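Local coordinates for protein aminofutalosine deaminase (Helicobacter pylori, PDB 7LKK) that catalyses hydrolytic deamination of aminofutalosine in the menaquinone pathway and is captured here with an iron(III) ion and the inhibitor methylthio-coformycin, at residues 75-80 against 325-330; 282-287 against 317-322. All coordinates share one frame; numbering follows the deposited sequence.

Interaction 1: 75-80 against 325-330; sequences FINAHT and VATDGL. With FE (Fe (III) ion), chain E; MCF ((8R)-3-(5-S-methyl-5-thio-beta-D-ribofuranosyl)-3,6,7,8-tetrahydroimidazo[4,5-d][1,3]diazepin-8-ol), chain J.
The carbonyl oxygen of D328 is gripped by two hydroxyls. T80 OG1, 2.9 Å from D328 O, donates from across the contact, standing above the carbonyl plane by 52°; T327 OG1, also 2.9 Å from D328 O, donates in that plane, on a lone pair. T327 OG1 in turn accepts a nearly straight bond from N77 ND2 at 2.8 Å, with the hydroxyl oxygen in the plane of the N77 amide. The N77 amide reaches it because CG is anti to the backbone N (chi1 -171°), and N77 OD1 takes the T327 N-H, 3.1 Å from T327 N, so both ends of the amide hold one residue. Q125 is a further partner of N77 ND2. D328 N makes a weak bond to H79 O. These bonds tie together the backbones of the two segments next to the iron, which H79 NE2 binds at 2.1 Å and D328 OD1 approaches at a long 2.7 Å. The H79 ring and the D328 carboxylate lie side by side, their planes 51° apart, and S302 holds D328 OD2. H81 and H221 complete the protein ligands. A water accepts from A78 N and sits between I76 O and V325 O, bridging the first and last strands of the amidohydrolase barrel, 69-80 and 323-325. I297 of strand 294-298 packs on A326 and H79, strand 130-137 flanks N77, and L338 of helix 338-348 covers T327.

Interaction 2: 282-287 against 317-322; sequences EALKRI and REAGLS. With EDO (1,2-ethanediol), chain G.
K285 carries CG anti to the carbonyl carbon and beside the backbone N (chi1 -74°), which lays the start of its side chain against A319, with K285 CG 4.0 Å from A319 CA. In L284 the CB already points at A319, and chi1 only turns the rest of the chain. The touching is done near the backbone: L284 CB meets A319 CB at 3.5 Å, while L284 also packs on L296 of strand 294-298. K285 runs past on the solvent side. Bends at chi3 (96°) and chi4 then carry its ammonium group toward the end of the neighbouring helix, where K285 NZ stops 4.1 Å from E318 O. L321 CD1 lies against the backbone oxygen of L284, 3.7 Å from L284 O, and L321 shares L296 with L284.

The short methyl of A319 lets the end of helix 313-318 come close to helix 281-291. There the chain turns by a Schellman motif: G320 has a positive phi of 79°, and G320 N bonds back to R317 O at 2.9 Å. The turn brings L321 back onto helix 281-291 and leads into strand 323-325. K288, one turn beyond L284, donates from NZ to G320 O and so joins this helix to the turn. S322 lies off the contact, its OG hydrogen-bonded to an ethanediol, probably from the crystallisation liquor.

No hydrogen bond links the two segments themselves, so adhesion here rests on small apolar groups in van der Waals contact; the lysine charge near the carbonyl end of a helix could add a modest, long-range attraction.

Interactions 1 and 2 belong to successive parts of one barrel and do not touch; their centres lie about 22 Å apart. Strand 323-325 joins them: it starts where the turn of interaction 2 ends and delivers 325-330 to the metal site of interaction 1. The inner contact has its centre about 4 Å from the centre of the chain and borders the inhibitor, with D328 OD2 3.2 Å from C8 of methylthio-coformycin. The outer one, centred about 19 Å from the centre of the chain, joins two helices of the barrel's outer layer. It lies away from the iron and the inhibitor and has no direct part in binding either.

Interaction 1: 75-80 against 325-330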
loop_
_atom_site.group_PDB
_atom_site.type_symbol
_atom_site.label_atom_id
_atom_site.label_comp_id
_atom_site.label_asym_id
_atom_site.label_seq_id
_atom_site.Cartn_x
_atom_site.Cartn_y
_atom_site.Cartn_z
ATOM N N PHE A 75 14.520 -7.852 10.850
ATOM C CA PHE A 75 13.168 -8.365 10.716
ATOM C C PHE A 75 13.173 -9.884 10.582
ATOM O O PHE A 75 14.177 -10.504 10.222
ATOM C CB PHE A 75 12.474 -7.756 9.501
ATOM C CG PHE A 75 12.151 -6.299 9.650
ATOM C CD1 PHE A 75 11.555 -5.821 10.804
ATOM C CD2 PHE A 75 12.439 -5.408 8.629
ATOM C CE1 PHE A 75 11.256 -4.479 10.941
ATOM C CE2 PHE A 75 12.143 -4.065 8.758
ATOM C CZ PHE A 75 11.551 -3.600 9.917
ATOM N N ILE A 76 12.024 -10.478 10.882
ATOM C CA ILE A 76 11.758 -11.885 10.616
ATOM C C ILE A 76 10.579 -11.951 9.656
ATOM O O ILE A 76 9.512 -11.390 9.938
ATOM C CB ILE A 76 11.466 -12.673 11.902
ATOM C CG1 ILE A 76 12.725 -12.785 12.768
ATOM C CG2 ILE A 76 10.935 -14.060 11.564
ATOM C CD1 ILE A 76 12.876 -11.677 13.786
ATOM N N ASN A 77 10.776 -12.610 8.518
ATOM C CA ASN A 77 9.726 -12.823 7.523
ATOM C C ASN A 77 9.353 -14.300 7.601
ATOM O O ASN A 77 10.018 -15.149 7.003
ATOM C CB ASN A 77 10.200 -12.421 6.128
ATOM C CG ASN A 77 9.076 -12.423 5.106
ATOM O OD1 ASN A 77 7.910 -12.618 5.448
ATOM N ND2 ASN A 77 9.423 -12.206 3.842
ATOM N N ALA A 78 8.285 -14.602 8.340
ATOM C CA ALA A 78 8.009 -15.963 8.784
ATOM C C ALA A 78 7.353 -16.844 7.730
ATOM O O ALA A 78 7.163 -18.037 7.991
ATOM C CB ALA A 78 7.124 -15.934 10.033
ATOM N N HIS A 79 6.995 -16.305 6.564
ATOM C CA HIS A 79 6.272 -17.091 5.565
ATOM C C HIS A 79 6.531 -16.506 4.183
ATOM O O HIS A 79 5.998 -15.444 3.849
ATOM C CB HIS A 79 4.777 -17.114 5.872
ATOM C CG HIS A 79 3.993 -18.041 4.994
ATOM N ND1 HIS A 79 3.890 -19.392 5.246
ATOM C CD2 HIS A 79 3.272 -17.810 3.871
ATOM C CE1 HIS A 79 3.139 -19.954 4.316
ATOM N NE2 HIS A 79 2.751 -19.016 3.470
ATOM N N THR A 80 7.340 -17.198 3.381
ATOM C CA THR A 80 7.541 -16.817 1.991
ATOM C C THR A 80 7.728 -18.076 1.156
ATOM O O THR A 80 8.074 -19.141 1.672
ATOM C CB THR A 80 8.740 -15.874 1.824
ATOM O OG1 THR A 80 8.804 -15.418 0.466
ATOM C CG2 THR A 80 10.031 -16.591 2.175
ATOM N N VAL A 325 3.616 -10.684 10.739
ATOM C CA VAL A 325 3.336 -10.188 9.395
ATOM C C VAL A 325 4.391 -10.724 8.438
ATOM O O VAL A 325 5.594 -10.587 8.689
ATOM C CB VAL A 325 3.298 -8.650 9.365
ATOM C CG1 VAL A 325 2.935 -8.158 7.965
ATOM C CG2 VAL A 325 2.310 -8.128 10.394
ATOM N N ALA A 326 3.943 -11.324 7.335
ATOM C CA ALA A 326 4.828 -11.934 6.353
ATOM C C ALA A 326 4.408 -11.534 4.945
ATOM O O ALA A 326 3.261 -11.156 4.694
ATOM C CB ALA A 326 4.841 -13.465 6.478
ATOM N N THR A 327 5.364 -11.633 4.018
ATOM C CA THR A 327 5.162 -11.184 2.645
ATOM C C THR A 327 4.468 -12.217 1.770
ATOM O O THR A 327 3.947 -11.850 0.710
ATOM C CB THR A 327 6.504 -10.836 1.997
ATOM O OG1 THR A 327 7.344 -12.000 1.979
ATOM C CG2 THR A 327 7.203 -9.729 2.768
ATOM N N ASP A 328 4.465 -13.489 2.177
ATOM C CA ASP A 328 4.139 -14.595 1.280
ATOM C C ASP A 328 5.137 -14.590 0.129
ATOM O O ASP A 328 6.224 -14.013 0.248
ATOM C CB ASP A 328 2.694 -14.502 0.772
ATOM C CG ASP A 328 1.966 -15.834 0.826
ATOM O OD1 ASP A 328 2.640 -16.873 0.970
ATOM O OD2 ASP A 328 0.721 -15.842 0.718
ATOM N N GLY A 329 4.795 -15.225 -0.987
ATOM C CA GLY A 329 5.653 -15.235 -2.149
ATOM C C GLY A 329 5.170 -14.274 -3.225
ATOM O O GLY A 329 4.081 -13.711 -3.155
ATOM N N LEU A 330 6.023 -14.091 -4.237
ATOM C CA LEU A 330 5.629 -13.319 -5.410
ATOM C C LEU A 330 4.543 -14.017 -6.219
ATOM O O LEU A 330 4.027 -13.427 -7.173
ATOM C CB LEU A 330 6.846 -13.036 -6.292
ATOM C CG LEU A 330 7.854 -12.040 -5.712
ATOM C CD1 LEU A 330 9.044 -11.852 -6.643
ATOM C CD2 LEU A 330 7.182 -10.704 -5.422
HETATM FE FE FE E . 1.975 -19.393 1.591
HETATM O O8 MCF J . 0.197 -19.184 0.790
HETATM C C8 MCF J . 0.041 -18.690 -0.515
HETATM C C7 MCF J . -1.411 -18.711 -0.982
HETATM N N6 MCF J . -2.124 -19.817 -0.393
HETATM C C5 MCF J . -1.556 -21.145 -0.456
HETATM N N4 MCF J . -0.278 -21.502 -1.062
HETATM C C10 MCF J . 0.771 -20.743 -1.785
HETATM C C9 MCF J . 0.961 -19.398 -1.533
HETATM N N1 MCF J . 1.956 -18.982 -2.303
HETATM C C2 MCF J . 2.419 -20.005 -3.020
HETATM N N3 MCF J . 1.697 -21.080 -2.691
HETATM C C1S MCF J . 1.918 -22.425 -3.307
HETATM C C2S MCF J . 1.870 -23.594 -2.295
HETATM O O2S MCF J . 3.082 -23.758 -1.691
HETATM O O4S MCF J . 0.974 -22.689 -4.130
HETATM C C4S MCF J . 0.878 -24.305 -4.198
HETATM C C3S MCF J . 1.555 -24.784 -3.194
HETATM O O3S MCF J . 2.838 -25.392 -3.700
HETATM C C5S MCF J . -0.578 -24.726 -4.107
HETATM S S5S MCF J . -0.822 -26.276 -5.021
HETATM C C6S MCF J . -2.356 -27.067 -4.456
HETATM O O HOH W 1 6.690 -12.671 9.874
#

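Interaction 2: 282-287 against 317-322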
loop_
_atom_site.group_PDB
_atom_site.type_symbol
_atom_site.label_atom_id
_atom_site.label_comp_id
_atom_site.label_asym_id
_atom_site.label_seq_id
_atom_site.Cartn_x
_atom_site.Cartn_y
_atom_site.Cartn_z
ATOM N N GLU A 282 -14.633 -19.151 17.364
ATOM C CA GLU A 282 -14.513 -20.478 17.959
ATOM C C GLU A 282 -13.322 -21.234 17.381
ATOM O O GLU A 282 -12.588 -21.907 18.115
ATOM C CB GLU A 282 -15.802 -21.273 17.750
ATOM C CG GLU A 282 -15.772 -22.657 18.388
ATOM C CD GLU A 282 -16.809 -23.598 17.808
ATOM O OE1 GLU A 282 -17.878 -23.117 17.375
ATOM O OE2 GLU A 282 -16.554 -24.821 17.784
ATOM N N ALA A 283 -13.107 -21.125 16.068
ATOM C CA ALA A 283 -11.983 -21.814 15.444
ATOM C C ALA A 283 -10.651 -21.270 15.947
ATOM O O ALA A 283 -9.728 -22.040 16.239
ATOM C CB ALA A 283 -12.073 -21.693 13.923
ATOM N N LEU A 284 -10.531 -19.945 16.058
ATOM C CA LEU A 284 -9.302 -19.360 16.584
ATOM C C LEU A 284 -9.082 -19.761 18.038
ATOM O O LEU A 284 -7.950 -20.037 18.452
ATOM C CB LEU A 284 -9.343 -17.839 16.444
ATOM C CG LEU A 284 -9.228 -17.267 15.030
ATOM C CD1 LEU A 284 -9.179 -15.745 15.076
ATOM C CD2 LEU A 284 -8.003 -17.823 14.321
ATOM N N LYS A 285 -10.157 -19.794 18.830
ATOM C CA LYS A 285 -10.037 -20.245 20.213
ATOM C C LYS A 285 -9.672 -21.723 20.278
ATOM O O LYS A 285 -8.905 -22.141 21.154
ATOM C CB LYS A 285 -11.341 -19.978 20.963
ATOM C CG LYS A 285 -11.574 -18.514 21.297
ATOM C CD LYS A 285 -12.846 -18.339 22.109
ATOM C CE LYS A 285 -12.540 -18.283 23.596
ATOM N NZ LYS A 285 -11.252 -17.580 23.860
ATOM N N ARG A 286 -10.212 -22.524 19.357
ATOM C CA ARG A 286 -9.843 -23.935 19.287
ATOM C C ARG A 286 -8.367 -24.094 18.953
ATOM O O ARG A 286 -7.680 -24.946 19.528
ATOM C CB ARG A 286 -10.706 -24.649 18.248
ATOM C CG ARG A 286 -10.519 -26.159 18.213
ATOM C CD ARG A 286 -11.364 -26.840 19.275
ATOM N NE ARG A 286 -11.472 -28.280 19.053
ATOM C CZ ARG A 286 -12.372 -29.058 19.643
ATOM N NH1 ARG A 286 -13.248 -28.535 20.491
ATOM N NH2 ARG A 286 -12.400 -30.361 19.390
ATOM N N ILE A 287 -7.865 -23.286 18.017
ATOM C CA ILE A 287 -6.444 -23.313 17.682
ATOM C C ILE A 287 -5.608 -23.011 18.919
ATOM O O ILE A 287 -4.636 -23.713 19.223
ATOM C CB ILE A 287 -6.145 -22.314 16.549
ATOM C CG1 ILE A 287 -6.701 -22.811 15.215
ATOM C CG2 ILE A 287 -4.657 -22.069 16.429
ATOM C CD1 ILE A 287 -6.636 -21.777 14.111
ATOM N N ARG A 317 -7.523 -10.736 18.525
ATOM C CA ARG A 317 -7.347 -10.311 19.908
ATOM C C ARG A 317 -8.363 -10.978 20.826
ATOM O O ARG A 317 -8.019 -11.413 21.930
ATOM C CB ARG A 317 -7.457 -8.787 19.989
ATOM C CG ARG A 317 -7.171 -8.195 21.354
ATOM C CD ARG A 317 -6.964 -6.689 21.247
ATOM N NE ARG A 317 -8.167 -5.998 20.790
ATOM C CZ ARG A 317 -8.172 -4.783 20.250
ATOM N NH1 ARG A 317 -7.035 -4.120 20.087
ATOM N NH2 ARG A 317 -9.316 -4.231 19.868
ATOM N N GLU A 318 -9.619 -11.076 20.379
ATOM C CA GLU A 318 -10.654 -11.714 21.190
ATOM C C GLU A 318 -10.338 -13.179 21.466
ATOM O O GLU A 318 -10.715 -13.707 22.520
ATOM C CB GLU A 318 -12.011 -11.577 20.498
ATOM C CG GLU A 318 -12.508 -10.139 20.424
ATOM C CD GLU A 318 -13.531 -9.922 19.328
ATOM O OE1 GLU A 318 -13.992 -10.921 18.734
ATOM O OE2 GLU A 318 -13.876 -8.749 19.061
ATOM N N ALA A 319 -9.655 -13.852 20.542
ATOM C CA ALA A 319 -9.256 -15.240 20.742
ATOM C C ALA A 319 -8.028 -15.387 21.628
ATOM O O ALA A 319 -7.642 -16.520 21.943
ATOM C CB ALA A 319 -8.995 -15.913 19.394
ATOM N N GLY A 320 -7.407 -14.283 22.036
ATOM C CA GLY A 320 -6.219 -14.362 22.859
ATOM C C GLY A 320 -4.956 -14.687 22.100
ATOM O O GLY A 320 -4.044 -15.300 22.663
ATOM N N LEU A 321 -4.874 -14.296 20.833
ATOM C CA LEU A 321 -3.723 -14.583 19.993
ATOM C C LEU A 321 -3.109 -13.285 19.484
ATOM O O LEU A 321 -3.654 -12.194 19.665
ATOM C CB LEU A 321 -4.112 -15.496 18.823
ATOM C CG LEU A 321 -4.440 -16.935 19.225
ATOM C CD1 LEU A 321 -5.102 -17.689 18.077
ATOM C CD2 LEU A 321 -3.183 -17.647 19.688
ATOM N N SER A 322 -1.947 -13.422 18.852
ATOM C CA SER A 322 -1.223 -12.320 18.239
ATOM C C SER A 322 -0.781 -12.746 16.845
ATOM O O SER A 322 -0.850 -13.923 16.483
ATOM C CB SER A 322 -0.013 -11.909 19.088
ATOM O OG SER A 322 0.797 -13.033 19.388
HETATM C C1 EDO G . 3.701 -12.633 21.938
HETATM O O1 EDO G . 2.299 -12.549 21.656
HETATM C C2 EDO G . 3.940 -13.668 23.032
HETATM O O2 EDO G . 3.220 -13.290 24.211
#